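Uncharacterized protein (Bacteroides cellulosilyticus, PDB 5JVK) is a family 39 glycoside hydrolase that probably hydrolyses O-glycosidic bonds within polysaccharide chains, as an endo-acting enzyme of a gut symbiont. Local coordinates at residues A[426-431]-A[447-452]. Numbering follows the deposited sequence.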
ATOM      1  N   ASP A 426     -22.210  -9.613  -8.529  1.00 24.53           N
ATOM      2  CA  ASP A 426     -21.894  -9.232  -7.156  1.00 24.69           C
ATOM      3  C   ASP A 426     -22.145 -10.426  -6.237  1.00 24.34           C
ATOM      4  O   ASP A 426     -22.676 -11.448  -6.676  1.00 24.91           O
ATOM      5  CB  ASP A 426     -22.769  -8.035  -6.748  1.00 25.21           C
ATOM      6  CG  ASP A 426     -22.122  -7.145  -5.692  1.00 25.77           C
ATOM      7  OD1 ASP A 426     -21.196  -7.590  -4.977  1.00 26.23           O
ATOM      8  OD2 ASP A 426     -22.556  -5.979  -5.578  1.00 26.05           O
ATOM      9  N   GLY A 427     -21.736 -10.306  -4.977  1.00 23.82           N
ATOM     10  CA  GLY A 427     -21.966 -11.339  -3.970  1.00 23.61           C
ATOM     11  C   GLY A 427     -20.746 -12.222  -3.788  1.00 23.51           C
ATOM     12  O   GLY A 427     -19.626 -11.720  -3.669  1.00 23.64           O
ATOM     13  N   VAL A 428     -20.969 -13.535  -3.773  1.00 23.44           N
ATOM     14  CA  VAL A 428     -19.904 -14.527  -3.601  1.00 23.56           C
ATOM     15  C   VAL A 428     -18.843 -14.369  -4.692  1.00 23.55           C
ATOM     16  O   VAL A 428     -17.645 -14.399  -4.400  1.00 23.82           O
ATOM     17  CB  VAL A 428     -20.479 -15.968  -3.584  1.00 23.92           C
ATOM     18  CG1 VAL A 428     -19.384 -17.025  -3.700  1.00 24.28           C
ATOM     19  CG2 VAL A 428     -21.273 -16.196  -2.306  1.00 24.21           C
ATOM     20  N   ASN A 429     -19.298 -14.205  -5.933  1.00 23.48           N
ATOM     21  CA  ASN A 429     -18.432 -13.906  -7.077  1.00 23.50           C
ATOM     22  C   ASN A 429     -18.611 -12.445  -7.484  1.00 23.59           C
ATOM     23  O   ASN A 429     -19.695 -11.884  -7.324  1.00 23.64           O
ATOM     24  CB  ASN A 429     -18.774 -14.824  -8.253  1.00 23.51           C
ATOM     25  CG  ASN A 429     -18.669 -16.297  -7.895  1.00 23.53           C
ATOM     26  OD1 ASN A 429     -17.718 -16.718  -7.241  1.00 23.56           O
ATOM     27  ND2 ASN A 429     -19.648 -17.084  -8.318  1.00 23.44           N
ATOM     28  N   LYS A 430     -17.544 -11.840  -8.003  1.00 23.48           N
ATOM     29  CA  LYS A 430     -17.547 -10.442  -8.435  1.00 23.36           C
ATOM     30  C   LYS A 430     -17.094 -10.360  -9.875  1.00 22.99           C
ATOM     31  O   LYS A 430     -16.101 -10.979 -10.235  1.00 22.94           O
ATOM     32  CB  LYS A 430     -16.581  -9.604  -7.586  1.00 23.84           C
ATOM     33  CG  LYS A 430     -17.219  -8.737  -6.514  1.00 24.00           C
ATOM     34  CD  LYS A 430     -17.505  -9.511  -5.245  1.00 24.43           C
ATOM     35  CE  LYS A 430     -17.730  -8.568  -4.078  1.00 24.71           C
ATOM     36  NZ  LYS A 430     -18.028  -9.330  -2.838  1.00 25.03           N
ATOM     37  N   VAL A 431     -17.824  -9.599 -10.688  1.00 22.77           N
ATOM     38  CA  VAL A 431     -17.368  -9.188 -12.018  1.00 22.79           C
ATOM     39  C   VAL A 431     -17.649  -7.690 -12.141  1.00 22.64           C
ATOM     40  O   VAL A 431     -18.807  -7.274 -12.131  1.00 22.67           O
ATOM     41  CB  VAL A 431     -18.060  -9.968 -13.158  1.00 22.86           C
ATOM     42  CG1 VAL A 431     -17.488  -9.553 -14.513  1.00 22.97           C
ATOM     43  CG2 VAL A 431     -17.888 -11.471 -12.962  1.00 22.89           C
ATOM     44  N   THR A 447     -13.550 -14.728  -7.046  1.00 19.75           N
ATOM     45  CA  THR A 447     -14.501 -15.377  -6.151  1.00 20.26           C
ATOM     46  C   THR A 447     -14.007 -15.253  -4.715  1.00 20.88           C
ATOM     47  O   THR A 447     -12.800 -15.264  -4.465  1.00 20.60           O
ATOM     48  CB  THR A 447     -14.743 -16.863  -6.521  1.00 20.40           C
ATOM     49  OG1 THR A 447     -15.711 -17.429  -5.628  1.00 20.48           O
ATOM     50  CG2 THR A 447     -13.463 -17.702  -6.470  1.00 20.23           C
ATOM     51  N   THR A 448     -14.950 -15.126  -3.782  1.00 21.57           N
ATOM     52  CA  THR A 448     -14.648 -15.174  -2.353  1.00 22.18           C
ATOM     53  C   THR A 448     -14.445 -16.613  -1.845  1.00 23.06           C
ATOM     54  O   THR A 448     -13.909 -16.812  -0.756  1.00 22.64           O
ATOM     55  CB  THR A 448     -15.755 -14.490  -1.527  1.00 22.08           C
ATOM     56  OG1 THR A 448     -17.021 -15.102  -1.801  1.00 21.81           O
ATOM     57  CG2 THR A 448     -15.828 -13.009  -1.870  1.00 22.24           C
ATOM     58  N   LYS A 449     -14.871 -17.609  -2.624  1.00 24.42           N
ATOM     59  CA  LYS A 449     -14.737 -19.013  -2.223  1.00 25.98           C
ATOM     60  C   LYS A 449     -13.285 -19.484  -2.318  1.00 26.55           C
ATOM     61  O   LYS A 449     -12.668 -19.394  -3.381  1.00 26.53           O
ATOM     62  CB  LYS A 449     -15.656 -19.905  -3.066  1.00 26.78           C
ATOM     63  CG  LYS A 449     -17.130 -19.669  -2.775  1.00 27.67           C
ATOM     64  CD  LYS A 449     -18.050 -20.305  -3.805  1.00 28.60           C
ATOM     65  CE  LYS A 449     -18.021 -21.824  -3.747  1.00 29.26           C
ATOM     66  NZ  LYS A 449     -19.239 -22.415  -4.374  1.00 29.80           N
ATOM     67  N   ALA A 450     -12.760 -19.985  -1.198  1.00 27.20           N
ATOM     68  CA  ALA A 450     -11.360 -20.416  -1.079  1.00 27.71           C
ATOM     69  C   ALA A 450     -10.965 -21.462  -2.120  1.00 28.69           C
ATOM     70  O   ALA A 450      -9.909 -21.362  -2.748  1.00 28.80           O
ATOM     71  CB  ALA A 450     -11.104 -20.958   0.319  1.00 27.35           C
ATOM     72  N   GLU A 451     -11.826 -22.461  -2.285  1.00 29.61           N
ATOM     73  CA  GLU A 451     -11.612 -23.553  -3.242  1.00 30.28           C
ATOM     74  C   GLU A 451     -11.701 -23.149  -4.722  1.00 29.77           C
ATOM     75  O   GLU A 451     -11.206 -23.875  -5.580  1.00 29.98           O
ATOM     76  CB  GLU A 451     -12.579 -24.722  -2.958  1.00 31.54           C
ATOM     77  CG  GLU A 451     -14.065 -24.475  -3.268  1.00 32.59           C
ATOM     78  CD  GLU A 451     -14.846 -23.796  -2.146  1.00 33.42           C
ATOM     79  OE1 GLU A 451     -14.231 -23.164  -1.258  1.00 34.04           O
ATOM     80  OE2 GLU A 451     -16.095 -23.882  -2.161  1.00 34.80           O
ATOM     81  N   GLY A 452     -12.351 -22.020  -5.016  1.00 29.56           N
ATOM     82  CA  GLY A 452     -12.523 -21.532  -6.390  1.00 28.76           C
ATOM     83  C   GLY A 452     -13.849 -21.969  -6.990  1.00 28.27           C
ATOM     84  O   GLY A 452     -14.474 -22.908  -6.496  1.00 28.41           O
TER
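At the open end of a beta hairpin in the antiparallel sheet that follows the (beta/alpha)8 barrel, the start of strand 429-436 meets the end of strand 439-447. Asn429 and Thr447 form an antiparallel non-hydrogen-bonded pair, their CA atoms 4.3 Å apart, and their side chains run alongside each other on the same face of the sheet. Thr447 holds OG1 anti to its backbone N (chi1 -178°), from where the hydroxyl donates to Asn429 OD1 at 2.7 Å, nearly along the C=O axis. The same OG1 accepts Lys449 N at 3.1 Å, an ST turn where the chain leaves the strand. An alanine in place of Thr447 would remove both bonds and would probably loosen the Asn429 amide and the turn into 449-452. One residue on, Thr448 grips Val428 O twice: its N-H comes almost straight at 2.9 Å, whereas OG1, set between its own N and carbonyl carbon (chi1 57°), reaches a lone pair in the carbonyl plane at 2.8 Å. Val428 CG1 approaches this hydroxyl, the two side chains roughly perpendicular, and touches Lys449 CD at 3.5 Å, meeting that chain at a slant. Lys430 NZ donates to Gly427 O at 3.0 Å, tying the side chain to the connection between strands 419-425 and 429-436, and also forms a salt bridge with Asp297. The type I turn 449-452 then leads into strand 453-458, whose Thr453 and Ile455 pack beside Thr447 and Asn429 respectively, with Leu489 of strand 484-489 touching both; Phe298, in a loop between barrel strands 284-287 and 335-341, contacts Lys430 and Thr448.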